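Local atomic coordinates of xylulose kinase (Escherichia coli, PDB entry 2ITM), a protein that catalyses the ATP-dependent phosphorylation of D-xylulose to D-xylulose 5-phosphate, and less efficiently that of 1-deoxy-D-xylulose, as a homodimeric FGGY-family kinase. Residues S399-W402 with R403-A407; Q460-A463 with A464-R468. One frame throughout, in Å; residues are numbered along the deposited sequence.

Contact 1: residues S399-W402 with R403-A407; sequences SEYW and RQMLA
L406 N gives its hydrogen to W402 O at 2.7 Å, one of four consecutive i to i+4 bonds in this first part of an alpha-helix. The row begins with R403 N on S399 O at 3.0 Å. S399 is the N-cap: its short hydroxyl side chain suits this place because OG can accept from W402 N, here weakly at 3.5 Å.

W402 carries the apolar side. M405 SD lies at the edge of its five-membered ring, 4.8 Å from the centroid and 77° off the normal, a Met-aromatic contact. The CD1 methyl of L406 covers one indole face, though it is modelled too close for its distance to be trusted; L406 CD2 meets CZ3 of W402 at 3.9 Å. The flexible M405 chain is extended as far as SD, and its bend at chi3 (-71°) swings CE to within 3.7 Å of Y401 OH.

R403 lays one guanidinium face against S399 O and E400 CA, with NH2 3.5 Å from that CA, while its long chain brings three nitrogens to separate acceptors: A397 O, Q453 and H455.

This helix is the crossover between parallel strands 390-393 and 414-417: L406 rests on L414, and the broad indole of W402 reaches two helices, 294-304 and 358-381, while its NE1 supplies a donor to L366 O.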
ATOM      1  N   SER A 399      11.730  18.867  15.200  1.00 43.72           N
ATOM      2  CA  SER A 399      10.815  18.465  16.259  1.00 37.71           C
ATOM      3  C   SER A 399      11.484  17.932  17.522  1.00 43.47           C
ATOM      4  O   SER A 399      12.254  16.987  17.480  1.00 35.15           O
ATOM      5  CB  SER A 399       9.789  17.470  15.736  1.00 40.69           C
ATOM      6  OG  SER A 399       8.871  17.103  16.735  1.00 45.05           O
ATOM      7  N   GLU A 400      11.180  18.566  18.647  1.00 36.02           N
ATOM      8  CA  GLU A 400      11.644  18.116  19.950  1.00 35.40           C
ATOM      9  C   GLU A 400      11.130  16.730  20.301  1.00 31.82           C
ATOM     10  O   GLU A 400      11.864  15.884  20.776  1.00 30.15           O
ATOM     11  CB  GLU A 400      11.201  19.111  21.016  1.00 46.01           C
ATOM     12  CG  GLU A 400      11.530  18.727  22.440  1.00 37.01           C
ATOM     13  CD  GLU A 400      10.866  19.652  23.441  1.00 69.76           C
ATOM     14  OE1 GLU A 400       9.714  20.050  23.201  1.00 50.08           O
ATOM     15  OE2 GLU A 400      11.497  19.977  24.459  1.00 43.55           O
ATOM     16  N   TYR A 401       9.854  16.507  20.051  1.00 38.07           N
ATOM     17  CA  TYR A 401       9.264  15.210  20.279  1.00 43.48           C
ATOM     18  C   TYR A 401      10.024  14.114  19.551  1.00 34.48           C
ATOM     19  O   TYR A 401      10.329  13.085  20.126  1.00 35.36           O
ATOM     20  CB  TYR A 401       7.803  15.198  19.861  1.00 46.49           C
ATOM     21  CG  TYR A 401       7.152  13.865  20.096  1.00 43.47           C
ATOM     22  CD1 TYR A 401       7.252  13.240  21.323  1.00 54.66           C
ATOM     23  CD2 TYR A 401       6.461  13.222  19.090  1.00 52.14           C
ATOM     24  CE1 TYR A 401       6.674  12.032  21.547  1.00 69.99           C
ATOM     25  CE2 TYR A 401       5.879  12.003  19.302  1.00 65.53           C
ATOM     26  CZ  TYR A 401       5.991  11.409  20.536  1.00 65.35           C
ATOM     27  OH  TYR A 401       5.415  10.191  20.772  1.00 68.82           O
ATOM     28  N   TRP A 402      10.330  14.341  18.282  1.00 39.91           N
ATOM     29  CA  TRP A 402      10.888  13.297  17.476  1.00 39.09           C
ATOM     30  C   TRP A 402      12.334  13.033  17.805  1.00 30.03           C
ATOM     31  O   TRP A 402      12.772  11.913  17.861  1.00 33.99           O
ATOM     32  CB  TRP A 402      10.726  13.583  15.994  1.00 45.54           C
ATOM     33  CG  TRP A 402      11.048  12.389  15.158  1.00 49.37           C
ATOM     34  CD1 TRP A 402      10.524  11.139  15.281  1.00 53.33           C
ATOM     35  CD2 TRP A 402      11.984  12.321  14.094  1.00 59.21           C
ATOM     36  NE1 TRP A 402      11.072  10.295  14.353  1.00 34.64           N
ATOM     37  CE2 TRP A 402      11.975  10.997  13.609  1.00 65.51           C
ATOM     38  CE3 TRP A 402      12.835  13.242  13.492  1.00 39.17           C
ATOM     39  CZ2 TRP A 402      12.773  10.587  12.559  1.00 39.71           C
ATOM     40  CZ3 TRP A 402      13.617  12.829  12.458  1.00 62.64           C
ATOM     41  CH2 TRP A 402      13.585  11.512  11.999  1.00 48.84           C
ATOM     42  N   ARG A 403      13.062  14.106  18.063  1.00 39.62           N
ATOM     43  CA  ARG A 403      14.440  14.014  18.494  1.00 31.85           C
ATOM     44  C   ARG A 403      14.569  13.117  19.712  1.00 40.45           C
ATOM     45  O   ARG A 403      15.494  12.318  19.810  1.00 32.51           O
ATOM     46  CB  ARG A 403      14.996  15.401  18.806  1.00 41.97           C
ATOM     47  CG  ARG A 403      15.327  16.263  17.586  1.00 56.53           C
ATOM     48  CD  ARG A 403      16.315  17.366  17.868  1.00 29.13           C
ATOM     49  NE  ARG A 403      15.830  18.241  18.924  1.00 36.42           N
ATOM     50  CZ  ARG A 403      14.991  19.245  18.746  1.00 31.30           C
ATOM     51  NH1 ARG A 403      14.525  19.526  17.549  1.00 40.70           N
ATOM     52  NH2 ARG A 403      14.607  19.973  19.777  1.00 43.47           N
ATOM     53  N   GLN A 404      13.641  13.263  20.647  1.00 32.71           N
ATOM     54  CA  GLN A 404      13.625  12.439  21.837  1.00 29.50           C
ATOM     55  C   GLN A 404      13.249  11.004  21.548  1.00 19.01           C
ATOM     56  O   GLN A 404      13.838  10.092  22.088  1.00 38.19           O
ATOM     57  CB  GLN A 404      12.653  12.994  22.857  1.00 26.45           C
ATOM     58  CG  GLN A 404      12.695  12.251  24.154  1.00 45.56           C
ATOM     59  CD  GLN A 404      14.006  12.414  24.852  1.00 38.05           C
ATOM     60  OE1 GLN A 404      14.587  11.448  25.324  1.00 43.54           O
ATOM     61  NE2 GLN A 404      14.479  13.644  24.926  1.00 33.67           N
ATOM     62  N   MET A 405      12.238  10.826  20.714  1.00 28.11           N
ATOM     63  CA  MET A 405      11.871   9.521  20.240  1.00 30.66           C
ATOM     64  C   MET A 405      13.062   8.847  19.623  1.00 34.66           C
ATOM     65  O   MET A 405      13.296   7.666  19.854  1.00 31.16           O
ATOM     66  CB  MET A 405      10.726   9.590  19.241  1.00 35.27           C
ATOM     67  CG  MET A 405      10.398   8.244  18.620  1.00 33.71           C
ATOM     68  SD  MET A 405       9.125   8.262  17.376  1.00 33.23           S
ATOM     69  CE  MET A 405       7.728   8.561  18.393  1.00 31.09           C
ATOM     70  N   LEU A 406      13.825   9.592  18.830  1.00 28.52           N
ATOM     71  CA  LEU A 406      15.033   9.071  18.204  1.00 13.61           C
ATOM     72  C   LEU A 406      16.070   8.646  19.221  1.00 20.42           C
ATOM     73  O   LEU A 406      16.775   7.675  19.026  1.00 25.04           O
ATOM     74  CB  LEU A 406      15.651  10.110  17.287  1.00 35.71           C
ATOM     75  CG  LEU A 406      15.512   9.936  15.785  1.00 34.87           C
ATOM     76  CD1 LEU A 406      14.109   9.582  15.432  1.00 42.82           C
ATOM     77  CD2 LEU A 406      15.943  11.179  15.064  1.00 29.66           C
ATOM     78  N   ALA A 407      16.157   9.396  20.302  1.00 19.11           N
ATOM     79  CA  ALA A 407      17.058   9.061  21.373  1.00 32.33           C
ATOM     80  C   ALA A 407      16.600   7.840  22.162  1.00 26.72           C
ATOM     81  O   ALA A 407      17.400   7.003  22.540  1.00 33.40           O
ATOM     82  CB  ALA A 407      17.230  10.246  22.273  1.00 29.10           C
TER

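Contact 2: residues Q460-A463 with A464-R468; sequences QRYA and AYQPR
Residues 460-463 and 464-468 follow one another in the long C-terminal alpha-helix 459-479, which is kinked at P467. A464 N makes a regular bond to Q460 O at 3.1 Å, but the pattern then changes. Y465 N is shared between a weak bond to R461 O and one to Y462 O at 3.1 Å, three residues back, where the donor stands above the carbonyl plane. Q466 N likewise has weak bonds to Y462 O and to A463 O, the latter 3.4 Å long. This slide from i+4 to i+3 pairing is a tightening towards 3-10 geometry. It leads into P467, whose nitrogen has no hydrogen to give; its ring carbon CD instead sits 3.3 Å from A463 O.

On one flank Y462 and Q466, a turn apart, stack. Q466 CG lies over the face of the tyrosine ring, 4.2 Å from its centroid, and the bend at chi2 (-71°) folds the amide back against the ring, their planes 24° apart. NE2 comes within 3.3 Å of Y462 CE1. Glutamine suits this partly exposed place: its methylene and flat amide can lie on the ring while the amide stays polar. With an alanine in place of Y462, the Q466 amide would probably lose the ring it lies against and be left free to turn.

On another flank R461 and Y465 extend alongside one another in a common direction, with guanidinium and ring planes 78° apart. R461 NH2 lies 4.0 Å from Y465 OH, and each polar end has a mate elsewhere: R461 forms a salt bridge with D408, and Y465 OH bonds to E367. Nearer the backbone, the same tyrosine ring brings its CD1 to 3.1 Å from R461 O.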
ATOM      1  N   GLN A 460      13.316   3.744  30.343  1.00 39.56           N
ATOM      2  CA  GLN A 460      12.057   3.024  30.253  1.00 40.47           C
ATOM      3  C   GLN A 460      11.543   2.896  28.817  1.00 42.11           C
ATOM      4  O   GLN A 460      11.189   1.815  28.382  1.00 25.53           O
ATOM      5  CB  GLN A 460      10.995   3.650  31.174  1.00 36.51           C
ATOM      6  CG  GLN A 460      11.280   3.490  32.681  1.00 42.61           C
ATOM      7  CD  GLN A 460      10.192   4.088  33.584  1.00 74.19           C
ATOM      8  OE1 GLN A 460      10.037   5.301  33.647  1.00 41.18           O
ATOM      9  NE2 GLN A 460       9.456   3.231  34.286  1.00 37.61           N
ATOM     10  N   ARG A 461      11.513   4.007  28.091  1.00 33.80           N
ATOM     11  CA  ARG A 461      11.090   4.000  26.697  1.00 33.05           C
ATOM     12  C   ARG A 461      12.065   3.276  25.768  1.00 26.52           C
ATOM     13  O   ARG A 461      11.660   2.694  24.807  1.00 26.72           O
ATOM     14  CB  ARG A 461      10.845   5.414  26.188  1.00 28.85           C
ATOM     15  CG  ARG A 461       9.744   6.166  26.876  1.00 47.87           C
ATOM     16  CD  ARG A 461       8.683   6.722  25.941  1.00 67.13           C
ATOM     17  NE  ARG A 461       9.236   7.232  24.689  1.00104.40           N
ATOM     18  CZ  ARG A 461       8.699   8.218  23.986  1.00105.49           C
ATOM     19  NH1 ARG A 461       7.595   8.803  24.423  1.00113.59           N
ATOM     20  NH2 ARG A 461       9.264   8.633  22.863  1.00 52.16           N
ATOM     21  N   TYR A 462      13.350   3.326  26.084  1.00 25.49           N
ATOM     22  CA  TYR A 462      14.341   2.554  25.357  1.00 35.59           C
ATOM     23  C   TYR A 462      14.047   1.074  25.436  1.00 34.35           C
ATOM     24  O   TYR A 462      14.032   0.391  24.430  1.00 38.28           O
ATOM     25  CB  TYR A 462      15.755   2.844  25.841  1.00 17.62           C
ATOM     26  CG  TYR A 462      16.814   1.951  25.278  1.00 30.00           C
ATOM     27  CD1 TYR A 462      17.304   2.148  24.004  1.00 44.71           C
ATOM     28  CD2 TYR A 462      17.330   0.906  26.009  1.00 24.02           C
ATOM     29  CE1 TYR A 462      18.268   1.336  23.480  1.00 31.30           C
ATOM     30  CE2 TYR A 462      18.294   0.090  25.487  1.00 50.61           C
ATOM     31  CZ  TYR A 462      18.756   0.304  24.219  1.00 27.59           C
ATOM     32  OH  TYR A 462      19.713  -0.513  23.706  1.00 26.82           O
ATOM     33  N   ALA A 463      13.810   0.585  26.642  1.00 37.06           N
ATOM     34  CA  ALA A 463      13.488  -0.812  26.856  1.00 28.59           C
ATOM     35  C   ALA A 463      12.217  -1.218  26.139  1.00 19.10           C
ATOM     36  O   ALA A 463      12.122  -2.319  25.625  1.00 29.42           O
ATOM     37  CB  ALA A 463      13.384  -1.119  28.317  1.00 35.25           C
ATOM     38  N   ALA A 464      11.248  -0.319  26.114  1.00 23.53           N
ATOM     39  CA  ALA A 464       9.986  -0.558  25.440  1.00 24.63           C
ATOM     40  C   ALA A 464      10.156  -0.635  23.932  1.00 29.35           C
ATOM     41  O   ALA A 464       9.383  -1.278  23.239  1.00 23.52           O
ATOM     42  CB  ALA A 464       8.997   0.509  25.792  1.00 15.76           C
ATOM     43  N   TYR A 465      11.169   0.044  23.426  1.00 27.84           N
ATOM     44  CA  TYR A 465      11.346   0.127  21.997  1.00 28.20           C
ATOM     45  C   TYR A 465      12.076  -1.093  21.458  1.00 20.42           C
ATOM     46  O   TYR A 465      11.940  -1.433  20.310  1.00 21.77           O
ATOM     47  CB  TYR A 465      12.018   1.439  21.594  1.00 29.21           C
ATOM     48  CG  TYR A 465      11.048   2.548  21.273  1.00 16.80           C
ATOM     49  CD1 TYR A 465      11.112   3.754  21.924  1.00 22.54           C
ATOM     50  CD2 TYR A 465      10.070   2.383  20.309  1.00 32.19           C
ATOM     51  CE1 TYR A 465      10.229   4.768  21.637  1.00 27.73           C
ATOM     52  CE2 TYR A 465       9.188   3.392  20.003  1.00 24.44           C
ATOM     53  CZ  TYR A 465       9.271   4.586  20.669  1.00 32.22           C
ATOM     54  OH  TYR A 465       8.394   5.592  20.384  1.00 31.66           O
ATOM     55  N   GLN A 466      12.845  -1.757  22.305  1.00 19.36           N
ATOM     56  CA  GLN A 466      13.767  -2.755  21.810  1.00 25.41           C
ATOM     57  C   GLN A 466      13.091  -3.916  21.084  1.00 34.47           C
ATOM     58  O   GLN A 466      13.511  -4.285  20.008  1.00 33.91           O
ATOM     59  CB  GLN A 466      14.716  -3.239  22.894  1.00 27.29           C
ATOM     60  CG  GLN A 466      15.811  -2.266  23.247  1.00 22.36           C
ATOM     61  CD  GLN A 466      16.851  -2.137  22.175  1.00 53.06           C
ATOM     62  OE1 GLN A 466      17.601  -3.076  21.915  1.00 42.11           O
ATOM     63  NE2 GLN A 466      16.915  -0.972  21.549  1.00 30.57           N
ATOM     64  N   PRO A 467      12.039  -4.480  21.663  1.00 26.16           N
ATOM     65  CA  PRO A 467      11.281  -5.526  20.979  1.00 22.17           C
ATOM     66  C   PRO A 467      10.602  -5.058  19.702  1.00 17.44           C
ATOM     67  O   PRO A 467      10.415  -5.846  18.803  1.00 22.22           O
ATOM     68  CB  PRO A 467      10.241  -5.963  22.007  1.00 34.61           C
ATOM     69  CG  PRO A 467      10.246  -4.935  23.062  1.00 31.93           C
ATOM     70  CD  PRO A 467      11.553  -4.256  23.028  1.00 32.36           C
ATOM     71  N   ARG A 468      10.251  -3.784  19.631  1.00 21.93           N
ATOM     72  CA  ARG A 468       9.719  -3.224  18.405  1.00 24.91           C
ATOM     73  C   ARG A 468      10.759  -3.121  17.285  1.00 30.19           C
ATOM     74  O   ARG A 468      10.452  -3.359  16.132  1.00 19.41           O
ATOM     75  CB  ARG A 468       9.061  -1.874  18.664  1.00 24.75           C
ATOM     76  CG  ARG A 468       7.867  -1.952  19.575  1.00 30.79           C
ATOM     77  CD  ARG A 468       7.321  -0.619  20.017  1.00 27.56           C
ATOM     78  NE  ARG A 468       5.865  -0.602  20.014  1.00 47.54           N
ATOM     79  CZ  ARG A 468       5.140  -0.973  21.040  1.00 45.53           C
ATOM     80  NH1 ARG A 468       5.747  -1.379  22.138  1.00 66.76           N
ATOM     81  NH2 ARG A 468       3.825  -0.945  20.992  1.00 36.31           N
TER

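How the contacts relate
Both contacts join successive turns of a single helix, but contact 1 is partly buried and contact 2 lies at the surface. In contact 1, large apolar groups pack against neighbouring helices and strand 414-417, a buried arginine is satisfied by several acceptors, and the backbone bonds are regular. In contact 2, polar and aromatic side chains dominate, and the backbone ladder weakens before a proline. The helices nevertheless pack together: M405 of contact 1 meets contact 2 through CE, 3.6 Å from Y465 OH, and through CA, 3.8 Å from R461 NH2. Through R461 and Y465, 460-468 packs on helix 400-410, whose other neighbours include helix 358-381, which Y465 and R468 also touch.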